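Local coordinates for protein PlaB phospholipase (Legionella pneumophila, PDB 6ZTI) that probably hydrolyses phospholipids as an alpha/beta-hydrolase virulence factor, its activity controlled by tetramerization that NAD(H) binding mediates, at residues Q371-R383 and T392-I404. Sequence-based numbering, arbitrary orientation.
Sequences QALPAGFFVDRQR and TYFLDYDIMEGGI. With SND (thionicotinamide-adenine-dinucleotide), chain J.
R381 CB lies over one face of the Y393 ring, 4.0 Å from its centroid, a CH-pi contact. R381 then runs on extended beside the ring, and its NH1 makes a weak hydrogen bond, 3.4 Å, to Y393 OH. F378 CE2 meets Y393 CE2 at 3.7 Å in an oblique aromatic contact, the planes 78° apart, while the ribose of thio-NAD, through C4B, covers one face of F378 and D380 N lies over the other. Y393 OH donates to adenine N3A of the dinucleotide at 2.8 Å. Behind these side chains, strands 378-383 and 392-396 pair as an antiparallel hairpin. V379 and D380 both face F394 in a classic beta bulge, their two N-H groups sharing F394 O; V379, with CG1 anti to its own N (chi1 -177°), reaches F394 CD2 at 3.5 Å. F377 O accepts from D396 N at 2.8 Å, and the carboxylate of D396 N-caps helix 397-404 through OD1 to I399 N, while its OD2 accepts from N338 ND2. That helix packs I399, M400 and G403 against the type II turn P374-F377; P374 CG lies 3.7 Å from G403 CA, where a bare alpha carbon admits the proline ring. The turn presents G376 N to phosphate O2N, 2.9 Å away. R381 NE also forms a salt bridge with a second dinucleotide, and NH2 bonds V208 O of a second subunit. Hairpin, capped helix and turn thus hold one phenylalanine face, a tyrosine hydroxyl, a backbone N-H and a shared arginine against the bound dinucleotides, consistent with a subunit interface built partly from nucleotide.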
ATOM      1  N   GLN B 371     -10.321  -9.740 -31.876  1.00  9.28           N
ATOM      2  CA  GLN B 371      -9.447 -10.812 -32.318  1.00 13.84           C
ATOM      3  C   GLN B 371      -8.838 -10.569 -33.696  1.00 11.76           C
ATOM      4  O   GLN B 371      -8.010 -11.369 -34.140  1.00  9.60           O
ATOM      5  CB  GLN B 371     -10.235 -12.129 -32.350  1.00 11.83           C
ATOM      6  CG  GLN B 371     -10.990 -12.469 -31.055  1.00 14.56           C
ATOM      7  CD  GLN B 371     -10.088 -13.031 -29.976  1.00 17.25           C
ATOM      8  OE1 GLN B 371      -9.038 -13.584 -30.264  1.00 14.63           O
ATOM      9  NE2 GLN B 371     -10.499 -12.889 -28.721  1.00 19.37           N
ATOM     10  N   ALA B 372      -9.204  -9.492 -34.377  1.00  9.23           N
ATOM     11  CA  ALA B 372      -8.820  -9.310 -35.770  1.00 12.32           C
ATOM     12  C   ALA B 372      -7.676  -8.315 -35.987  1.00 15.12           C
ATOM     13  O   ALA B 372      -7.395  -7.966 -37.134  1.00 13.15           O
ATOM     14  CB  ALA B 372     -10.031  -8.865 -36.584  1.00 16.39           C
ATOM     15  N   LEU B 373      -7.007  -7.849 -34.938  1.00 13.08           N
ATOM     16  CA  LEU B 373      -5.930  -6.892 -35.167  1.00  7.58           C
ATOM     17  C   LEU B 373      -4.808  -7.537 -35.990  1.00  7.74           C
ATOM     18  O   LEU B 373      -4.547  -8.731 -35.862  1.00 10.62           O
ATOM     19  CB  LEU B 373      -5.377  -6.387 -33.843  1.00 11.01           C
ATOM     20  CG  LEU B 373      -6.127  -5.239 -33.154  1.00 15.91           C
ATOM     21  CD1 LEU B 373      -5.881  -3.966 -33.922  1.00 13.77           C
ATOM     22  CD2 LEU B 373      -7.618  -5.462 -33.077  1.00 12.81           C
ATOM     23  N   PRO B 374      -4.122  -6.777 -36.844  1.00  8.80           N
ATOM     24  CA  PRO B 374      -2.962  -7.347 -37.548  1.00 10.62           C
ATOM     25  C   PRO B 374      -1.935  -7.894 -36.567  1.00 10.48           C
ATOM     26  O   PRO B 374      -1.660  -7.282 -35.537  1.00 11.56           O
ATOM     27  CB  PRO B 374      -2.406  -6.161 -38.341  1.00 15.48           C
ATOM     28  CG  PRO B 374      -3.587  -5.276 -38.558  1.00 15.60           C
ATOM     29  CD  PRO B 374      -4.405  -5.403 -37.286  1.00 14.95           C
ATOM     30  N   ALA B 375      -1.382  -9.068 -36.890  1.00  9.18           N
ATOM     31  CA  ALA B 375      -0.327  -9.658 -36.074  1.00 10.57           C
ATOM     32  C   ALA B 375       0.897  -8.751 -36.040  1.00  9.10           C
ATOM     33  O   ALA B 375       1.393  -8.328 -37.086  1.00  8.94           O
ATOM     34  CB  ALA B 375       0.063 -11.022 -36.627  1.00 11.85           C
ATOM     35  N   GLY B 376       1.405  -8.482 -34.839  1.00 12.48           N
ATOM     36  CA  GLY B 376       2.517  -7.563 -34.671  1.00  9.68           C
ATOM     37  C   GLY B 376       2.133  -6.115 -34.450  1.00  9.76           C
ATOM     38  O   GLY B 376       3.019  -5.253 -34.432  1.00 13.91           O
ATOM     39  N   PHE B 377       0.843  -5.814 -34.278  1.00 10.26           N
ATOM     40  CA  PHE B 377       0.412  -4.430 -34.095  1.00 11.09           C
ATOM     41  C   PHE B 377       0.985  -3.791 -32.831  1.00  8.81           C
ATOM     42  O   PHE B 377       1.098  -2.567 -32.764  1.00 12.58           O
ATOM     43  CB  PHE B 377      -1.122  -4.374 -34.045  1.00  5.78           C
ATOM     44  CG  PHE B 377      -1.687  -4.764 -32.703  1.00 11.63           C
ATOM     45  CD1 PHE B 377      -1.749  -6.099 -32.313  1.00 11.57           C
ATOM     46  CD2 PHE B 377      -2.141  -3.794 -31.821  1.00 12.42           C
ATOM     47  CE1 PHE B 377      -2.248  -6.452 -31.065  1.00 11.61           C
ATOM     48  CE2 PHE B 377      -2.631  -4.141 -30.571  1.00 11.53           C
ATOM     49  CZ  PHE B 377      -2.702  -5.460 -30.196  1.00  6.01           C
ATOM     50  N   PHE B 378       1.367  -4.583 -31.838  1.00 11.08           N
ATOM     51  CA  PHE B 378       1.569  -4.109 -30.471  1.00 11.65           C
ATOM     52  C   PHE B 378       3.046  -4.019 -30.124  1.00 13.03           C
ATOM     53  O   PHE B 378       3.813  -4.940 -30.406  1.00 11.67           O
ATOM     54  CB  PHE B 378       0.875  -5.050 -29.499  1.00 10.13           C
ATOM     55  CG  PHE B 378       1.169  -4.786 -28.055  1.00 12.30           C
ATOM     56  CD1 PHE B 378       2.276  -5.350 -27.441  1.00 13.91           C
ATOM     57  CD2 PHE B 378       0.287  -4.035 -27.288  1.00  9.94           C
ATOM     58  CE1 PHE B 378       2.528  -5.139 -26.092  1.00 12.60           C
ATOM     59  CE2 PHE B 378       0.527  -3.816 -25.935  1.00 11.60           C
ATOM     60  CZ  PHE B 378       1.648  -4.369 -25.337  1.00 14.14           C
ATOM     61  N   VAL B 379       3.432  -2.919 -29.491  1.00  6.85           N
ATOM     62  CA  VAL B 379       4.766  -2.763 -28.927  1.00 11.24           C
ATOM     63  C   VAL B 379       4.736  -2.755 -27.399  1.00  7.77           C
ATOM     64  O   VAL B 379       5.509  -3.465 -26.757  1.00  6.55           O
ATOM     65  CB  VAL B 379       5.459  -1.494 -29.469  1.00  4.40           C
ATOM     66  CG1 VAL B 379       6.882  -1.408 -28.901  1.00  7.16           C
ATOM     67  CG2 VAL B 379       5.459  -1.488 -30.995  1.00 10.24           C
ATOM     68  N   ASP B 380       3.864  -1.943 -26.801  1.00  9.52           N
ATOM     69  CA  ASP B 380       3.897  -1.757 -25.353  1.00  7.19           C
ATOM     70  C   ASP B 380       2.546  -1.297 -24.816  1.00  5.29           C
ATOM     71  O   ASP B 380       1.732  -0.703 -25.519  1.00  6.32           O
ATOM     72  CB  ASP B 380       4.974  -0.730 -24.961  1.00  7.95           C
ATOM     73  CG  ASP B 380       5.143  -0.600 -23.462  1.00 10.50           C
ATOM     74  OD1 ASP B 380       5.511  -1.612 -22.827  1.00 13.17           O
ATOM     75  OD2 ASP B 380       4.930   0.512 -22.928  1.00  8.75           O
ATOM     76  N   ARG B 381       2.344  -1.536 -23.527  1.00  6.17           N
ATOM     77  CA  ARG B 381       1.273  -0.881 -22.794  1.00  6.29           C
ATOM     78  C   ARG B 381       1.760  -0.568 -21.390  1.00  7.05           C
ATOM     79  O   ARG B 381       2.556  -1.305 -20.808  1.00  7.26           O
ATOM     80  CB  ARG B 381      -0.010  -1.741 -22.725  1.00  5.81           C
ATOM     81  CG  ARG B 381       0.155  -3.026 -21.965  1.00 12.65           C
ATOM     82  CD  ARG B 381      -0.997  -3.976 -22.241  1.00  7.44           C
ATOM     83  NE  ARG B 381      -1.152  -4.995 -21.207  1.00  9.51           N
ATOM     84  CZ  ARG B 381      -2.119  -5.915 -21.216  1.00 12.87           C
ATOM     85  NH1 ARG B 381      -2.998  -5.945 -22.204  1.00 12.00           N
ATOM     86  NH2 ARG B 381      -2.219  -6.799 -20.240  1.00 11.97           N
ATOM     87  N   GLN B 382       1.253   0.532 -20.845  1.00  5.26           N
ATOM     88  CA  GLN B 382       1.617   0.973 -19.509  1.00  9.14           C
ATOM     89  C   GLN B 382       0.385   1.610 -18.897  1.00  7.15           C
ATOM     90  O   GLN B 382      -0.375   2.284 -19.592  1.00 11.69           O
ATOM     91  CB  GLN B 382       2.789   1.977 -19.534  1.00 10.81           C
ATOM     92  CG  GLN B 382       3.800   1.814 -18.400  1.00 15.34           C
ATOM     93  CD  GLN B 382       4.945   2.844 -18.410  1.00 10.41           C
ATOM     94  OE1 GLN B 382       4.733   4.038 -18.178  1.00 11.36           O
ATOM     95  NE2 GLN B 382       6.168   2.365 -18.639  1.00 10.10           N
ATOM     96  N   ARG B 383       0.174   1.376 -17.610  1.00  9.69           N
ATOM     97  CA  ARG B 383      -0.899   2.031 -16.884  1.00  7.89           C
ATOM     98  C   ARG B 383      -0.283   2.892 -15.799  1.00  6.40           C
ATOM     99  O   ARG B 383       0.593   2.434 -15.055  1.00 12.76           O
ATOM    100  CB  ARG B 383      -1.893   1.042 -16.261  1.00 11.61           C
ATOM    101  CG  ARG B 383      -3.185   1.736 -15.827  1.00 13.51           C
ATOM    102  CD  ARG B 383      -4.222   0.759 -15.284  1.00 16.91           C
ATOM    103  NE  ARG B 383      -3.819   0.180 -14.006  1.00 20.15           N
ATOM    104  CZ  ARG B 383      -4.566  -0.660 -13.300  1.00 23.16           C
ATOM    105  NH1 ARG B 383      -5.760  -1.023 -13.748  1.00 24.03           N
ATOM    106  NH2 ARG B 383      -4.121  -1.131 -12.137  1.00 19.39           N
ATOM    107  N   THR B 392      -1.645   3.800 -21.556  1.00  6.71           N
ATOM    108  CA  THR B 392      -0.929   4.186 -22.765  1.00 11.67           C
ATOM    109  C   THR B 392      -0.575   2.940 -23.570  1.00  6.45           C
ATOM    110  O   THR B 392       0.106   2.042 -23.066  1.00 10.26           O
ATOM    111  CB  THR B 392       0.325   4.999 -22.413  1.00  7.12           C
ATOM    112  OG1 THR B 392      -0.058   6.220 -21.754  1.00 10.67           O
ATOM    113  CG2 THR B 392       1.089   5.348 -23.646  1.00 10.10           C
ATOM    114  N   TYR B 393      -1.027   2.896 -24.817  1.00  6.27           N
ATOM    115  CA  TYR B 393      -0.642   1.856 -25.762  1.00  6.29           C
ATOM    116  C   TYR B 393       0.323   2.435 -26.780  1.00  7.28           C
ATOM    117  O   TYR B 393       0.169   3.576 -27.216  1.00  8.06           O
ATOM    118  CB  TYR B 393      -1.856   1.283 -26.511  1.00  9.74           C
ATOM    119  CG  TYR B 393      -2.405  -0.018 -25.939  1.00  9.51           C
ATOM    120  CD1 TYR B 393      -2.960  -0.061 -24.679  1.00 11.22           C
ATOM    121  CD2 TYR B 393      -2.383  -1.183 -26.680  1.00 11.06           C
ATOM    122  CE1 TYR B 393      -3.460  -1.233 -24.157  1.00 11.15           C
ATOM    123  CE2 TYR B 393      -2.889  -2.372 -26.166  1.00 15.71           C
ATOM    124  CZ  TYR B 393      -3.433  -2.388 -24.912  1.00  7.89           C
ATOM    125  OH  TYR B 393      -3.936  -3.566 -24.398  1.00 11.15           O
ATOM    126  N   PHE B 394       1.287   1.621 -27.181  1.00  7.68           N
ATOM    127  CA  PHE B 394       2.277   1.952 -28.188  1.00  6.00           C
ATOM    128  C   PHE B 394       2.166   0.906 -29.284  1.00  6.25           C
ATOM    129  O   PHE B 394       2.307  -0.298 -29.015  1.00  6.57           O
ATOM    130  CB  PHE B 394       3.667   1.966 -27.543  1.00  7.94           C
ATOM    131  CG  PHE B 394       4.738   2.596 -28.384  1.00 10.42           C
ATOM    132  CD1 PHE B 394       4.519   3.809 -29.030  1.00  7.98           C
ATOM    133  CD2 PHE B 394       5.983   1.997 -28.485  1.00 11.91           C
ATOM    134  CE1 PHE B 394       5.510   4.374 -29.786  1.00  6.85           C
ATOM    135  CE2 PHE B 394       6.974   2.564 -29.233  1.00 10.14           C
ATOM    136  CZ  PHE B 394       6.737   3.749 -29.892  1.00 10.18           C
ATOM    137  N   LEU B 395       1.914   1.364 -30.509  1.00  5.84           N
ATOM    138  CA  LEU B 395       1.538   0.500 -31.611  1.00  5.82           C
ATOM    139  C   LEU B 395       2.443   0.736 -32.807  1.00 10.07           C
ATOM    140  O   LEU B 395       2.938   1.846 -33.031  1.00  5.80           O
ATOM    141  CB  LEU B 395       0.084   0.746 -32.061  1.00  7.19           C
ATOM    142  CG  LEU B 395      -0.977   0.756 -30.968  1.00  9.40           C
ATOM    143  CD1 LEU B 395      -2.316   1.146 -31.605  1.00  8.53           C
ATOM    144  CD2 LEU B 395      -1.071  -0.571 -30.260  1.00 11.83           C
ATOM    145  N   ASP B 396       2.608  -0.322 -33.595  1.00  7.79           N
ATOM    146  CA  ASP B 396       3.333  -0.249 -34.856  1.00  9.32           C
ATOM    147  C   ASP B 396       2.356   0.231 -35.919  1.00  6.58           C
ATOM    148  O   ASP B 396       1.452  -0.502 -36.327  1.00  9.83           O
ATOM    149  CB  ASP B 396       3.932  -1.608 -35.207  1.00  8.89           C
ATOM    150  CG  ASP B 396       4.839  -1.563 -36.421  1.00 14.20           C
ATOM    151  OD1 ASP B 396       4.505  -0.859 -37.397  1.00 12.47           O
ATOM    152  OD2 ASP B 396       5.892  -2.241 -36.403  1.00 16.97           O
ATOM    153  N   TYR B 397       2.532   1.466 -36.369  1.00  9.32           N
ATOM    154  CA  TYR B 397       1.578   2.027 -37.310  1.00 10.03           C
ATOM    155  C   TYR B 397       1.652   1.332 -38.662  1.00  9.16           C
ATOM    156  O   TYR B 397       0.630   1.129 -39.321  1.00  9.73           O
ATOM    157  CB  TYR B 397       1.819   3.518 -37.486  1.00  6.33           C
ATOM    158  CG  TYR B 397       0.903   4.101 -38.536  1.00  8.01           C
ATOM    159  CD1 TYR B 397       1.268   4.106 -39.874  1.00 13.74           C
ATOM    160  CD2 TYR B 397      -0.348   4.609 -38.193  1.00 10.76           C
ATOM    161  CE1 TYR B 397       0.429   4.624 -40.839  1.00 16.87           C
ATOM    162  CE2 TYR B 397      -1.195   5.128 -39.152  1.00 12.10           C
ATOM    163  CZ  TYR B 397      -0.800   5.125 -40.477  1.00 16.89           C
ATOM    164  OH  TYR B 397      -1.622   5.643 -41.453  1.00 22.64           O
ATOM    165  N   ASP B 398       2.850   1.004 -39.119  1.00  7.85           N
ATOM    166  CA  ASP B 398       2.959   0.425 -40.451  1.00 12.08           C
ATOM    167  C   ASP B 398       2.369  -0.976 -40.495  1.00  7.66           C
ATOM    168  O   ASP B 398       1.823  -1.379 -41.522  1.00  6.81           O
ATOM    169  CB  ASP B 398       4.422   0.426 -40.896  1.00 11.42           C
ATOM    170  CG  ASP B 398       4.955   1.831 -41.112  1.00 20.72           C
ATOM    171  OD1 ASP B 398       4.263   2.644 -41.764  1.00 24.94           O
ATOM    172  OD2 ASP B 398       6.052   2.131 -40.609  1.00 19.23           O
ATOM    173  N   ILE B 399       2.445  -1.721 -39.395  1.00  7.18           N
ATOM    174  CA  ILE B 399       1.827  -3.039 -39.364  1.00 10.28           C
ATOM    175  C   ILE B 399       0.312  -2.905 -39.284  1.00  9.54           C
ATOM    176  O   ILE B 399      -0.429  -3.665 -39.920  1.00 11.54           O
ATOM    177  CB  ILE B 399       2.399  -3.855 -38.189  1.00  7.20           C
ATOM    178  CG1 ILE B 399       3.844  -4.260 -38.496  1.00 12.22           C
ATOM    179  CG2 ILE B 399       1.509  -5.064 -37.890  1.00 14.06           C
ATOM    180  CD1 ILE B 399       4.569  -5.000 -37.385  1.00 13.07           C
ATOM    181  N   MET B 400      -0.170  -1.942 -38.497  1.00  7.26           N
ATOM    182  CA  MET B 400      -1.607  -1.693 -38.404  1.00 10.21           C
ATOM    183  C   MET B 400      -2.185  -1.296 -39.750  1.00 14.27           C
ATOM    184  O   MET B 400      -3.172  -1.874 -40.214  1.00 13.48           O
ATOM    185  CB  MET B 400      -1.880  -0.582 -37.394  1.00  6.89           C
ATOM    186  CG  MET B 400      -1.424  -0.893 -36.015  1.00 17.33           C
ATOM    187  SD  MET B 400      -2.733  -0.672 -34.836  1.00 31.48           S
ATOM    188  CE  MET B 400      -3.871  -1.916 -35.430  1.00 28.04           C
ATOM    189  N   GLU B 401      -1.599  -0.273 -40.375  1.00 10.00           N
ATOM    190  CA  GLU B 401      -2.117   0.227 -41.642  1.00 15.22           C
ATOM    191  C   GLU B 401      -2.108  -0.866 -42.702  1.00 14.02           C
ATOM    192  O   GLU B 401      -3.108  -1.087 -43.392  1.00 14.77           O
ATOM    193  CB  GLU B 401      -1.288   1.433 -42.097  1.00 14.30           C
ATOM    194  CG  GLU B 401      -1.928   2.264 -43.207  1.00 23.99           C
ATOM    195  CD  GLU B 401      -1.671   1.723 -44.607  1.00 38.61           C
ATOM    196  OE1 GLU B 401      -0.686   0.975 -44.807  1.00 38.01           O
ATOM    197  OE2 GLU B 401      -2.462   2.064 -45.515  1.00 42.46           O
ATOM    198  N   GLY B 402      -0.982  -1.568 -42.842  1.00 16.54           N
ATOM    199  CA  GLY B 402      -0.887  -2.591 -43.865  1.00 24.96           C
ATOM    200  C   GLY B 402      -1.905  -3.697 -43.683  1.00 17.52           C
ATOM    201  O   GLY B 402      -2.418  -4.245 -44.662  1.00 21.31           O
ATOM    202  N   GLY B 403      -2.226  -4.030 -42.440  1.00 13.18           N
ATOM    203  CA  GLY B 403      -3.147  -5.120 -42.192  1.00 15.60           C
ATOM    204  C   GLY B 403      -4.611  -4.732 -42.213  1.00 14.79           C
ATOM    205  O   GLY B 403      -5.471  -5.559 -42.516  1.00 15.80           O
ATOM    206  N   ILE B 404      -4.915  -3.487 -41.876  1.00 11.84           N
ATOM    207  CA  ILE B 404      -6.300  -3.040 -41.812  1.00 11.92           C
ATOM    208  C   ILE B 404      -6.775  -2.529 -43.167  1.00 12.18           C
ATOM    209  O   ILE B 404      -7.930  -2.743 -43.553  1.00 14.88           O
ATOM    210  CB  ILE B 404      -6.427  -1.976 -40.698  1.00 12.69           C
ATOM    211  CG1 ILE B 404      -6.363  -2.667 -39.330  1.00 14.66           C
ATOM    212  CG2 ILE B 404      -7.703  -1.157 -40.841  1.00 13.44           C
ATOM    213  CD1 ILE B 404      -6.270  -1.714 -38.145  1.00 14.72           C
TER
HETATM  214  PA  SND J 503      -1.025 -10.532 -28.782  1.00 10.28           P
HETATM  215  O1A SND J 503      -2.383 -11.180 -28.809  1.00  9.33           O
HETATM  216  O2A SND J 503       0.109 -11.367 -28.308  1.00 13.35           O
HETATM  217  O5B SND J 503      -1.114  -9.197 -27.873  1.00  9.34           O
HETATM  218  C5B SND J 503      -0.028  -8.283 -27.643  1.00 16.74           C
HETATM  219  C4B SND J 503      -0.471  -7.397 -26.503  1.00  7.09           C
HETATM  220  O4B SND J 503      -1.651  -6.647 -26.881  1.00 12.61           O
HETATM  221  C3B SND J 503      -0.874  -8.146 -25.243  1.00  8.26           C
HETATM  222  O3B SND J 503      -0.687  -7.285 -24.140  1.00  8.39           O
HETATM  223  C2B SND J 503      -2.356  -8.410 -25.476  1.00  7.63           C
HETATM  224  O2B SND J 503      -3.033  -8.648 -24.248  1.00  6.68           O
HETATM  225  C1B SND J 503      -2.766  -7.083 -26.121  1.00  6.20           C
HETATM  226  N9A SND J 503      -3.922  -7.165 -27.005  1.00  7.38           N
HETATM  227  C8A SND J 503      -4.225  -8.160 -27.899  1.00  8.57           C
HETATM  228  N7A SND J 503      -5.342  -7.964 -28.558  1.00 12.94           N
HETATM  229  C5A SND J 503      -5.808  -6.753 -28.064  1.00 11.09           C
HETATM  230  C6A SND J 503      -6.948  -5.984 -28.356  1.00  9.51           C
HETATM  231  N6A SND J 503      -7.882  -6.348 -29.234  1.00  5.25           N
HETATM  232  N1A SND J 503      -7.101  -4.808 -27.701  1.00  8.67           N
HETATM  233  C2A SND J 503      -6.173  -4.444 -26.810  1.00  8.06           C
HETATM  234  N3A SND J 503      -5.069  -5.096 -26.436  1.00  6.94           N
HETATM  235  C4A SND J 503      -4.941  -6.250 -27.107  1.00  9.77           C
HETATM  236  O3  SND J 503      -0.598  -9.950 -30.198  1.00 10.33           O
HETATM  237  PN  SND J 503      -0.862 -10.378 -31.712  1.00 11.44           P
HETATM  238  O1N SND J 503      -0.810 -11.855 -31.819  1.00 11.31           O
HETATM  239  O2N SND J 503       0.019  -9.554 -32.560  1.00 11.41           O
HETATM  240  O5D SND J 503      -2.389  -9.933 -31.861  1.00  9.18           O
HETATM  241  C5D SND J 503      -3.000  -9.789 -33.161  1.00  7.28           C
HETATM  242  C4D SND J 503      -4.474 -10.091 -33.040  1.00  9.48           C
HETATM  243  O4D SND J 503      -4.682 -11.513 -32.882  1.00  9.76           O
HETATM  244  C3D SND J 503      -5.187  -9.440 -31.859  1.00  9.60           C
HETATM  245  O3D SND J 503      -6.497  -9.102 -32.278  1.00 10.33           O
HETATM  246  C2D SND J 503      -5.250 -10.563 -30.829  1.00  6.41           C
HETATM  247  O2D SND J 503      -6.343 -10.391 -29.932  1.00  9.59           O
HETATM  248  C1D SND J 503      -5.474 -11.753 -31.746  1.00  8.44           C
HETATM  249  N1N SND J 503      -5.005 -13.053 -31.109  1.00  9.44           N
HETATM  250  C2N SND J 503      -5.895 -14.047 -30.948  1.00 14.54           C
HETATM  251  C3N SND J 503      -5.483 -15.270 -30.454  1.00 11.63           C
HETATM  252  C7N SND J 503      -6.443 -16.389 -30.263  1.00 12.67           C
HETATM  253  S7N SND J 503      -5.918 -17.890 -29.770  1.00 39.15           S
HETATM  254  N7N SND J 503      -7.713 -16.133 -30.495  1.00 11.79           N
HETATM  255  C4N SND J 503      -4.140 -15.433 -30.126  1.00 12.74           C
HETATM  256  C5N SND J 503      -3.254 -14.387 -30.287  1.00 15.24           C
HETATM  257  C6N SND J 503      -3.706 -13.194 -30.785  1.00  7.88           C
HETATM  258  O   HOH W   1       3.175   2.229 -23.624  1.00 10.21           O
HETATM  259  O   HOH W   2      -0.475   5.319 -18.977  1.00  6.51           O